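L-rhamnose mutarotase (Formosa agariphila, PDB 6HHN) catalyses the interconversion of alpha- and beta-L-rhamnose, a step in the breakdown of ulvan, the cell-wall polysaccharide of green seaweeds. Local coordinates at residues K23-K26 / Q27-K30; K85-W88 / D89-D93; D34-P38 / E39-L43; M95-N98 / P99-P103. All coordinates share one frame; numbering follows the deposited sequence. Where two conformers were deposited one is given.

Contact 1: residues K23-K26 / Q27-K30; sequences KGQK and QAYK
Gln-25 and Tyr-29 meet where the chain turns into helix 26-34. The backbone N of Tyr-29 donates to O of Gln-25 at 3.0 Å, nearly straight, and Gln-25 takes the N-cap position. Lys-30 N reaches Lys-26 O in the same manner at 2.9 Å. On this side the first turn is compact, with CB of Tyr-29 lying 3.4 Å from Gln-25 O. From there the phenol heads inward: with CG anti to the backbone N (chi1 -175°), the ring leaves the cap and stacks on His-33, the probable proton donor, Tyr-29 itself being a probable substrate-binding residue.

The other side of the cap is looser and hydrated. One water accepts from Gln-27 N at 3.0 Å and donates to Gly-24 O; a second accepts from Ala-28 N at 3.1 Å, donates to Gly-24 O and weakly to Gln-25 OE1. Water thus serves two amides of the opening turn. The bent chain of Gln-25 (chi2 -58°) leaves OE1 at 3.8 Å from Ala-28 CB, a van der Waals contact.

Lys-26, extended throughout, carries NZ away from the turn to a salt bridge with Glu-109 of the second subunit. Tyr-29 and Lys-26 rest on Ile-54 and Ile-56 of strand 52-57, and Tyr-29 also packs on Val-111 of the second subunit, placing the start of helix 26-34 between its own sheet and the dimer partner.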
loop_
_atom_site.group_PDB
_atom_site.type_symbol
_atom_site.label_atom_id
_atom_site.label_comp_id
_atom_site.label_asym_id
_atom_site.label_seq_id
_atom_site.Cartn_x
_atom_site.Cartn_y
_atom_site.Cartn_z
ATOM N N LYS A 23 15.777 5.051 -11.010
ATOM C CA LYS A 23 15.325 4.465 -12.264
ATOM C C LYS A 23 16.137 3.223 -12.606
ATOM O O LYS A 23 17.364 3.227 -12.513
ATOM C CB LYS A 23 15.479 5.493 -13.392
ATOM C CG LYS A 23 14.767 6.811 -13.140
ATOM C CD LYS A 23 14.574 7.604 -14.431
ATOM C CE LYS A 23 13.241 8.347 -14.424
ATOM N NZ LYS A 23 13.006 9.105 -15.689
ATOM N N GLY A 24 15.438 2.161 -13.007
ATOM C CA GLY A 24 16.069 0.962 -13.523
ATOM C C GLY A 24 16.599 -0.011 -12.498
ATOM O O GLY A 24 17.272 -0.977 -12.881
ATOM N N GLN A 25 16.309 0.189 -11.213
ATOM C CA GLN A 25 16.931 -0.601 -10.158
ATOM C C GLN A 25 15.977 -1.602 -9.518
ATOM O O GLN A 25 16.265 -2.107 -8.431
ATOM C CB GLN A 25 17.528 0.320 -9.092
ATOM C CG GLN A 25 18.596 1.246 -9.625
ATOM C CD GLN A 25 19.731 0.488 -10.267
ATOM O OE1 GLN A 25 20.169 -0.546 -9.771
ATOM N NE2 GLN A 25 20.194 0.983 -11.398
ATOM N N LYS A 26 14.859 -1.923 -10.180
ATOM C CA LYS A 26 13.941 -2.902 -9.618
ATOM C C LYS A 26 14.655 -4.216 -9.335
ATOM O O LYS A 26 14.461 -4.820 -8.275
ATOM C CB LYS A 26 12.748 -3.128 -10.556
ATOM C CG LYS A 26 11.770 -4.200 -10.059
ATOM C CD LYS A 26 10.657 -4.449 -11.065
ATOM C CE LYS A 26 9.853 -5.684 -10.708
ATOM N NZ LYS A 26 8.957 -6.070 -11.842
ATOM N N GLN A 27 15.472 -4.690 -10.282
ATOM C CA GLN A 27 16.088 -6.004 -10.124
ATOM C C GLN A 27 17.004 -6.025 -8.907
ATOM O O GLN A 27 16.962 -6.962 -8.089
ATOM C CB GLN A 27 16.867 -6.383 -11.381
ATOM C CG GLN A 27 17.103 -7.878 -11.515
ATOM C CD GLN A 27 15.799 -8.668 -11.576
ATOM O OE1 GLN A 27 14.821 -8.232 -12.195
ATOM N NE2 GLN A 27 15.774 -9.823 -10.917
ATOM N N ALA A 28 17.850 -5.000 -8.774
ATOM C CA ALA A 28 18.767 -4.937 -7.643
ATOM C C ALA A 28 17.999 -4.857 -6.331
ATOM O O ALA A 28 18.350 -5.527 -5.346
ATOM C CB ALA A 28 19.680 -3.723 -7.795
ATOM N N TYR A 29 16.938 -4.047 -6.303
ATOM C CA TYR A 29 16.128 -3.908 -5.099
ATOM C C TYR A 29 15.542 -5.249 -4.695
ATOM O O TYR A 29 15.614 -5.659 -3.525
ATOM C CB TYR A 29 15.027 -2.869 -5.361
ATOM C CG TYR A 29 14.212 -2.555 -4.131
ATOM C CD1 TYR A 29 14.622 -1.590 -3.238
ATOM C CD2 TYR A 29 13.039 -3.240 -3.857
ATOM C CE1 TYR A 29 13.908 -1.326 -2.101
ATOM C CE2 TYR A 29 12.321 -2.974 -2.730
ATOM C CZ TYR A 29 12.744 -2.005 -1.862
ATOM O OH TYR A 29 12.011 -1.727 -0.728
ATOM N N LYS A 30 14.960 -5.959 -5.663
ATOM C CA LYS A 30 14.318 -7.230 -5.362
ATOM C C LYS A 30 15.335 -8.266 -4.903
ATOM O O LYS A 30 15.095 -8.996 -3.929
ATOM C CB LYS A 30 13.550 -7.726 -6.585
ATOM C CG LYS A 30 12.845 -9.048 -6.347
ATOM C CD LYS A 30 11.568 -9.162 -7.176
ATOM C CE LYS A 30 10.908 -10.527 -7.011
ATOM N NZ LYS A 30 11.729 -11.489 -6.207
HETATM O O HOH W 1 18.850 -3.251 -11.126
HETATM O O HOH W 2 15.820 -3.473 -13.040
#

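Contact 2: residues K85-W88 / D89-D93; sequences KKWW and DFMAD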
loop_
_atom_site.group_PDB
_atom_site.type_symbol
_atom_site.label_atom_id
_atom_site.label_comp_id
_atom_site.label_asym_id
_atom_site.label_seq_id
_atom_site.Cartn_x
_atom_site.Cartn_y
_atom_site.Cartn_z
ATOM N N LYS A 85 21.059 1.135 10.288
ATOM C CA LYS A 85 21.878 2.122 9.598
ATOM C C LYS A 85 22.793 1.460 8.578
ATOM O O LYS A 85 23.020 2.009 7.491
ATOM C CB LYS A 85 22.678 2.939 10.606
ATOM C CG LYS A 85 21.809 3.857 11.461
ATOM C CD LYS A 85 22.657 4.748 12.367
ATOM C CE LYS A 85 22.742 4.216 13.771
ATOM N NZ LYS A 85 23.609 5.080 14.617
ATOM N N LYS A 86 23.323 0.270 8.906
ATOM C CA LYS A 86 24.117 -0.470 7.931
ATOM C C LYS A 86 23.288 -0.877 6.723
ATOM O O LYS A 86 23.781 -0.859 5.591
ATOM C CB LYS A 86 24.758 -1.698 8.587
ATOM C CG LYS A 86 25.952 -1.377 9.446
ATOM C CD LYS A 86 26.331 -2.584 10.272
ATOM C CE LYS A 86 27.573 -2.329 11.107
ATOM N NZ LYS A 86 28.776 -2.221 10.246
ATOM N N TRP A 87 22.018 -1.255 6.943
ATOM C CA TRP A 87 21.139 -1.588 5.822
ATOM C C TRP A 87 20.896 -0.359 4.940
ATOM O O TRP A 87 20.980 -0.443 3.713
ATOM C CB TRP A 87 19.807 -2.174 6.342
ATOM C CG TRP A 87 18.883 -2.563 5.216
ATOM C CD1 TRP A 87 17.766 -1.896 4.811
ATOM C CD2 TRP A 87 19.013 -3.693 4.357
ATOM N NE1 TRP A 87 17.178 -2.550 3.743
ATOM C CE2 TRP A 87 17.925 -3.659 3.448
ATOM C CE3 TRP A 87 19.932 -4.747 4.271
ATOM C CZ2 TRP A 87 17.750 -4.621 2.457
ATOM C CZ3 TRP A 87 19.741 -5.715 3.299
ATOM C CH2 TRP A 87 18.666 -5.630 2.391
ATOM N N TRP A 88 20.630 0.782 5.551
ATOM C CA TRP A 88 20.486 2.010 4.774
ATOM C C TRP A 88 21.736 2.272 3.941
ATOM O O TRP A 88 21.647 2.608 2.745
ATOM C CB TRP A 88 20.230 3.167 5.722
ATOM C CG TRP A 88 18.901 3.150 6.387
ATOM C CD1 TRP A 88 17.815 2.387 6.061
ATOM C CD2 TRP A 88 18.518 3.935 7.515
ATOM N NE1 TRP A 88 16.766 2.676 6.908
ATOM C CE2 TRP A 88 17.182 3.621 7.811
ATOM C CE3 TRP A 88 19.176 4.890 8.290
ATOM C CZ2 TRP A 88 16.496 4.222 8.858
ATOM C CZ3 TRP A 88 18.499 5.476 9.337
ATOM C CH2 TRP A 88 17.174 5.143 9.609
ATOM N N ASP A 89 22.917 2.158 4.551
ATOM C CA ASP A 89 24.143 2.390 3.789
ATOM C C ASP A 89 24.243 1.423 2.610
ATOM O O ASP A 89 24.668 1.793 1.510
ATOM C CB ASP A 89 25.363 2.184 4.690
ATOM C CG ASP A 89 25.524 3.247 5.787
ATOM O OD1 ASP A 89 24.893 4.317 5.737
ATOM O OD2 ASP A 89 26.322 2.993 6.728
ATOM N N PHE A 90 23.913 0.146 2.836
ATOM C CA PHE A 90 23.997 -0.876 1.792
ATOM C C PHE A 90 23.069 -0.582 0.625
ATOM O O PHE A 90 23.411 -0.883 -0.527
ATOM C CB PHE A 90 23.672 -2.210 2.463
ATOM C CG PHE A 90 23.619 -3.396 1.561
ATOM C CD1 PHE A 90 24.739 -3.877 0.932
ATOM C CD2 PHE A 90 22.429 -4.103 1.417
ATOM C CE1 PHE A 90 24.689 -5.000 0.127
ATOM C CE2 PHE A 90 22.369 -5.231 0.634
ATOM C CZ PHE A 90 23.500 -5.689 -0.015
ATOM N N MET A 91 21.909 0.020 0.889
ATOM C CA MET A 91 20.888 0.259 -0.112
ATOM C C MET A 91 20.989 1.632 -0.774
ATOM O O MET A 91 20.204 1.918 -1.688
ATOM C CB MET A 91 19.505 0.127 0.542
ATOM C CG MET A 91 19.155 -1.290 0.983
ATOM S SD MET A 91 19.095 -2.453 -0.369
ATOM C CE MET A 91 17.839 -1.679 -1.370
ATOM N N ALA A 92 21.904 2.493 -0.342
ATOM C CA ALA A 92 21.799 3.915 -0.645
ATOM C C ALA A 92 22.066 4.245 -2.109
ATOM O O ALA A 92 21.664 5.316 -2.557
ATOM C CB ALA A 92 22.770 4.697 0.238
ATOM N N ASP A 93 22.717 3.350 -2.847
ATOM C CA ASP A 93 23.027 3.612 -4.248
ATOM C C ASP A 93 21.824 3.456 -5.157
ATOM O O ASP A 93 21.835 4.009 -6.268
ATOM C CB ASP A 93 24.140 2.675 -4.738
ATOM C CG ASP A 93 23.836 1.172 -4.497
ATOM O OD1 ASP A 93 23.106 0.809 -3.544
ATOM O OD2 ASP A 93 24.362 0.337 -5.262
#
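Helical bonds join Asp-89 N to Lys-85 O and Phe-90 N to Lys-86 O, both at 2.9 Å, while Met-91 N is shared between Trp-87 O at 3.0 Å and, weakly, Trp-88 O. One turn on from Trp-87, the side chain of Met-91 runs beside the indole and points the same way. Its CG sits over the face of the five-membered ring, 3.8 Å from the centroid and 23° off the normal, a CH-pi contact. The bend at chi2 (-62°) then carries SD along toward the benzo ring, 4.4 Å from that centroid and oblique to it. This is a Met-aromatic contact built on an i, i+4 helical spacing. Phe-90 approaches the benzo ring of the same indole, CD2 lying 3.7 Å from Trp-87 CZ3, with the ring planes inclined at 47°. Trp-87, a probable substrate-binding residue, also meets the ring of His-33 edge-to-face. Were the Trp-87 indole replaced by the methyl of an alanine, CG and SD of Met-91 would probably lose their aromatic partner and the Phe-90 ring one of its neighbours. Met-91 continues onto Tyr-29 and Arg-32 of helix 26-34.

Contact 3: residues D34-P38 / E39-L43; sequences DQLWP and ELKQL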
loop_
_atom_site.group_PDB
_atom_site.type_symbol
_atom_site.label_atom_id
_atom_site.label_comp_id
_atom_site.label_asym_id
_atom_site.label_seq_id
_atom_site.Cartn_x
_atom_site.Cartn_y
_atom_site.Cartn_z
ATOM N N ASP A 34 15.386 -10.158 -1.351
ATOM C CA ASP A 34 15.345 -11.611 -1.250
ATOM C C ASP A 34 16.427 -12.116 -0.299
ATOM O O ASP A 34 16.291 -13.201 0.281
ATOM C CB ASP A 34 15.555 -12.252 -2.629
ATOM C CG ASP A 34 14.349 -12.107 -3.558
ATOM O OD1 ASP A 34 13.250 -11.708 -3.107
ATOM O OD2 ASP A 34 14.512 -12.409 -4.757
ATOM N N GLN A 35 17.509 -11.346 -0.144
ATOM C CA GLN A 35 18.628 -11.681 0.733
ATOM C C GLN A 35 18.688 -10.771 1.958
ATOM O O GLN A 35 19.770 -10.539 2.521
ATOM C CB GLN A 35 19.948 -11.601 -0.034
ATOM C CG GLN A 35 20.003 -12.453 -1.286
ATOM C CD GLN A 35 19.740 -13.916 -1.005
ATOM O OE1 GLN A 35 20.255 -14.476 -0.031
ATOM N NE2 GLN A 35 18.931 -14.545 -1.851
ATOM N N LEU A 36 17.537 -10.254 2.387
ATOM C CA LEU A 36 17.486 -9.372 3.547
ATOM C C LEU A 36 18.162 -10.038 4.728
ATOM O O LEU A 36 17.938 -11.218 5.002
ATOM C CB LEU A 36 16.030 -9.079 3.910
ATOM C CG LEU A 36 15.807 -8.137 5.102
ATOM C CD1 LEU A 36 16.162 -6.723 4.699
ATOM C CD2 LEU A 36 14.393 -8.203 5.615
ATOM N N TRP A 37 19.012 -9.285 5.419
ATOM C CA TRP A 37 19.810 -9.877 6.481
ATOM C C TRP A 37 18.907 -10.456 7.561
ATOM O O TRP A 37 17.961 -9.774 7.997
ATOM C CB TRP A 37 20.724 -8.831 7.111
ATOM C CG TRP A 37 21.603 -8.126 6.142
ATOM C CD1 TRP A 37 22.029 -8.583 4.931
ATOM C CD2 TRP A 37 22.143 -6.815 6.298
ATOM N NE1 TRP A 37 22.827 -7.632 4.326
ATOM C CE2 TRP A 37 22.917 -6.546 5.154
ATOM C CE3 TRP A 37 22.089 -5.864 7.319
ATOM C CZ2 TRP A 37 23.579 -5.330 4.972
ATOM C CZ3 TRP A 37 22.764 -4.674 7.151
ATOM C CH2 TRP A 37 23.500 -4.418 5.982
ATOM N N PRO A 38 19.168 -11.661 8.042
ATOM C CA PRO A 38 18.370 -12.193 9.149
ATOM C C PRO A 38 18.403 -11.333 10.395
ATOM O O PRO A 38 17.414 -11.299 11.151
ATOM C CB PRO A 38 18.959 -13.589 9.383
ATOM C CG PRO A 38 20.257 -13.606 8.760
ATOM C CD PRO A 38 20.241 -12.582 7.626
ATOM N N GLU A 39 19.507 -10.612 10.617
ATOM C CA GLU A 39 19.575 -9.702 11.754
ATOM C C GLU A 39 18.489 -8.639 11.664
ATOM O O GLU A 39 17.876 -8.278 12.675
ATOM C CB GLU A 39 20.934 -9.001 11.794
ATOM C CG GLU A 39 22.128 -9.881 12.125
ATOM C CD GLU A 39 22.685 -10.684 10.968
ATOM O OE1 GLU A 39 22.156 -10.588 9.841
ATOM O OE2 GLU A 39 23.696 -11.411 11.181
ATOM N N LEU A 40 18.259 -8.101 10.461
ATOM C CA LEU A 40 17.265 -7.059 10.279
ATOM C C LEU A 40 15.856 -7.613 10.425
ATOM O O LEU A 40 14.991 -6.974 11.036
ATOM C CB LEU A 40 17.489 -6.384 8.920
ATOM C CG LEU A 40 16.573 -5.202 8.583
ATOM C CD1 LEU A 40 16.628 -4.154 9.686
ATOM C CD2 LEU A 40 16.987 -4.613 7.255
ATOM N N LYS A 41 15.601 -8.807 9.885
ATOM C CA LYS A 41 14.282 -9.409 10.051
ATOM C C LYS A 41 13.968 -9.589 11.531
ATOM O O LYS A 41 12.879 -9.230 12.001
ATOM C CB LYS A 41 14.212 -10.749 9.317
ATOM C CG LYS A 41 14.267 -10.652 7.797
ATOM C CD LYS A 41 14.075 -12.030 7.165
ATOM C CE LYS A 41 14.576 -12.074 5.730
ATOM N NZ LYS A 41 14.322 -13.404 5.099
ATOM N N GLN A 42 14.928 -10.124 12.294
ATOM C CA GLN A 42 14.692 -10.325 13.716
ATOM C C GLN A 42 14.502 -9.000 14.446
ATOM O O GLN A 42 13.642 -8.900 15.318
ATOM C CB GLN A 42 15.820 -11.134 14.352
ATOM C CG GLN A 42 15.494 -11.564 15.760
ATOM C CD GLN A 42 14.242 -12.407 15.805
ATOM O OE1 GLN A 42 14.130 -13.412 15.097
ATOM N NE2 GLN A 42 13.277 -11.987 16.613
ATOM N N LEU A 43 15.299 -7.970 14.117
ATOM C CA LEU A 43 15.099 -6.687 14.783
ATOM C C LEU A 43 13.708 -6.134 14.510
ATOM O O LEU A 43 13.064 -5.570 15.402
ATOM C CB LEU A 43 16.120 -5.666 14.309
ATOM C CG LEU A 43 17.492 -5.741 14.960
ATOM C CD1 LEU A 43 18.491 -4.896 14.182
ATOM C CD2 LEU A 43 17.380 -5.279 16.408
#
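Leu-36 and Leu-40 cross at about a right angle, one methyl set against the other: Leu-36 CD1 lies 3.4 Å from Leu-40 CD2, tighter than an ordinary van der Waals contact. Both leucines hold CG anti to the backbone N, and in Leu-36 this torsion (chi1 -179°) places the branch so that CD1 meets Leu-40 CD2. Its second methyl, CD2, meets the aliphatic chain of Lys-41 obliquely. Lys-41 was modelled in two conformers, so the very short approach to its CG is best taken as doubtful. A glycine at Leu-36 would probably open a gap beside Leu-40 CD2 and take away one apolar neighbour of the Lys-41 chain.

Glu-39, by contrast, lies alongside the ring of Pro-38, pointing the same way. A bend at chi2 (81°) folds the carboxylate back, bringing OE1 to 3.5 Å from both Pro-38 CD and Trp-37 CB. An acidic group so close to a helix start would probably be favoured by the helix dipole. Trp-37 is the N-cap: its O accepts from Lys-41 N at 3.2 Å and, weakly, from Leu-40 N. Gln-42 N continues the pattern to Pro-38 O at 3.0 Å.

Residues 34-38 link helix 26-34 to helix 38-46. Leu-36 and Leu-40 pack on Trp-87 of helix 82-91, which Trp-37 meets edge-to-face, while Leu-36 touches Phe-112 of the second subunit and Lys-41 touches Met-114 of that same subunit.

Contact 4: residues M95-N98 / P99-P103; sequences MQVN and PDNSP
Asn-98 and Pro-99 begin a type I beta turn that runs to Asn-101, in the loop between helix 82-91 and strand 106-114. Pro-99 takes the second turn position, where its ring-restricted phi fits well.

Asp-100 follows, and its carboxylate curls over the turn: with CG between the backbone N and the carbonyl carbon (chi1 68°), OD1 faces Ser-102. That oxygen accepts twice, from Ser-102 OG at 2.7 Å on its syn lone pair, and from Ser-102 N at 2.9 Å from above the carboxylate plane. The second bond makes an Asx turn.

Asn-101 closes the beta turn, its N donating to Asn-98 O at 2.9 Å, the donor standing above the carbonyl plane. It has positive phi (77°), and with the bond from Asn-98 N to Ser-102 O, also 2.9 Å, this is a type I turn with a G1 bulge. A water links Asn-98 O to Asn-101 OD1, whereas Asn-101 ND2 bonds to Asp-89 of helix 82-91.

Ser-102 offers its OG to Asn-98 ND2 at 3.0 Å, the oxygen lying almost in the amide plane. Pro-103 ends the walk in a single beta bridge with Val-97, its CB 4.0 Å from Met-95 CE in one of the two conformers of that methionine, and its ring packed on Trp-88.

Ser-102 OG thus accepts from an amide and donates to a carboxylate, two bonds that probably fix how the Asn-98 and Asp-100 side chains are turned, so that polar bonds within the turn probably hold this surface loop in shape.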
loop_
_atom_site.group_PDB
_atom_site.type_symbol
_atom_site.label_atom_id
_atom_site.label_comp_id
_atom_site.label_asym_id
_atom_site.label_seq_id
_atom_site.Cartn_x
_atom_site.Cartn_y
_atom_site.Cartn_z
ATOM N N MET A 95 18.343 3.675 -3.953
ATOM C CA MET A 95 17.169 4.326 -3.389
ATOM C C MET A 95 17.381 5.837 -3.357
ATOM O O MET A 95 18.512 6.316 -3.302
ATOM C CB MET A 95 16.937 3.868 -1.929
ATOM C CG MET A 95 16.753 2.384 -1.718
ATOM S SD MET A 95 15.109 1.854 -2.182
ATOM C CE MET A 95 14.108 2.624 -0.894
ATOM N N GLN A 96 16.277 6.579 -3.384
ATOM C CA GLN A 96 16.299 7.997 -3.077
ATOM C C GLN A 96 16.437 8.161 -1.571
ATOM O O GLN A 96 15.571 7.721 -0.806
ATOM C CB GLN A 96 15.038 8.671 -3.588
ATOM C CG GLN A 96 15.121 10.154 -3.567
ATOM C CD GLN A 96 13.889 10.809 -4.173
ATOM O OE1 GLN A 96 13.740 10.894 -5.386
ATOM N NE2 GLN A 96 12.987 11.224 -3.323
ATOM N N VAL A 97 17.550 8.738 -1.134
ATOM C CA VAL A 97 17.889 8.758 0.272
ATOM C C VAL A 97 18.274 10.148 0.740
ATOM O O VAL A 97 18.650 11.016 -0.044
ATOM C CB VAL A 97 19.030 7.782 0.626
ATOM C CG1 VAL A 97 18.680 6.368 0.259
ATOM C CG2 VAL A 97 20.334 8.199 -0.050
ATOM N N ASN A 98 18.191 10.318 2.050
ATOM C CA ASN A 98 18.677 11.478 2.763
ATOM C C ASN A 98 20.186 11.418 2.942
ATOM O O ASN A 98 20.820 10.402 2.662
ATOM C CB ASN A 98 18.014 11.500 4.134
ATOM C CG ASN A 98 16.541 11.711 4.044
ATOM O OD1 ASN A 98 16.095 12.677 3.435
ATOM N ND2 ASN A 98 15.762 10.786 4.600
ATOM N N PRO A 99 20.785 12.529 3.381
ATOM C CA PRO A 99 22.229 12.525 3.664
ATOM C C PRO A 99 22.707 11.412 4.581
ATOM O O PRO A 99 23.840 10.936 4.404
ATOM C CB PRO A 99 22.457 13.927 4.253
ATOM C CG PRO A 99 21.424 14.788 3.519
ATOM C CD PRO A 99 20.194 13.879 3.482
ATOM N N ASP A 100 21.892 10.971 5.538
ATOM C CA ASP A 100 22.267 9.881 6.437
ATOM C C ASP A 100 21.974 8.505 5.859
ATOM O O ASP A 100 22.170 7.495 6.554
ATOM C CB ASP A 100 21.618 10.045 7.822
ATOM C CG ASP A 100 20.108 9.863 7.817
ATOM O OD1 ASP A 100 19.513 9.557 6.761
ATOM O OD2 ASP A 100 19.521 10.020 8.913
ATOM N N ASN A 101 21.570 8.447 4.600
ATOM C CA ASN A 101 21.268 7.246 3.820
ATOM C C ASN A 101 19.915 6.631 4.149
ATOM O O ASN A 101 19.545 5.662 3.494
ATOM C CB ASN A 101 22.398 6.204 3.866
ATOM C CG ASN A 101 23.633 6.667 3.119
ATOM O OD1 ASN A 101 23.560 7.490 2.184
ATOM N ND2 ASN A 101 24.773 6.144 3.508
ATOM N N SER A 102 19.147 7.188 5.079
ATOM C CA SER A 102 17.792 6.683 5.283
ATOM C C SER A 102 16.944 7.018 4.059
ATOM O O SER A 102 17.093 8.095 3.465
ATOM C CB SER A 102 17.167 7.294 6.534
ATOM O OG SER A 102 17.027 8.703 6.424
ATOM N N PRO A 103 16.065 6.119 3.637
ATOM C CA PRO A 103 15.236 6.407 2.464
ATOM C C PRO A 103 14.279 7.546 2.734
ATOM O O PRO A 103 13.734 7.690 3.831
ATOM C CB PRO A 103 14.467 5.101 2.227
ATOM C CG PRO A 103 14.595 4.319 3.446
ATOM C CD PRO A 103 15.859 4.744 4.150
HETATM O O HOH W 3 23.269 10.118 0.834
HETATM O O HOH W 4 13.102 9.630 5.820
#

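Contacts 1 and 3 are helix starts, on successive helices 26-34 and 38-46, and both reach the second subunit, as suits a dimeric alpha-beta barrel family. Contact 1 is a surface cap eased by water; contact 3 is partly buried and leans on leucines. Contact 2, also partly buried, is the aromatic piece on helix 82-91, and contact 4, a surface loop, is the most polar in side-chain bonding. Tyr-29 touches both Met-91 and Met-95, so contacts 1, 2 and 4 converge beside the probable substrate site. Trp-87 joins contact 2 to contact 3, whereas contacts 3 and 4 stay about 10 Å apart at their nearest atoms.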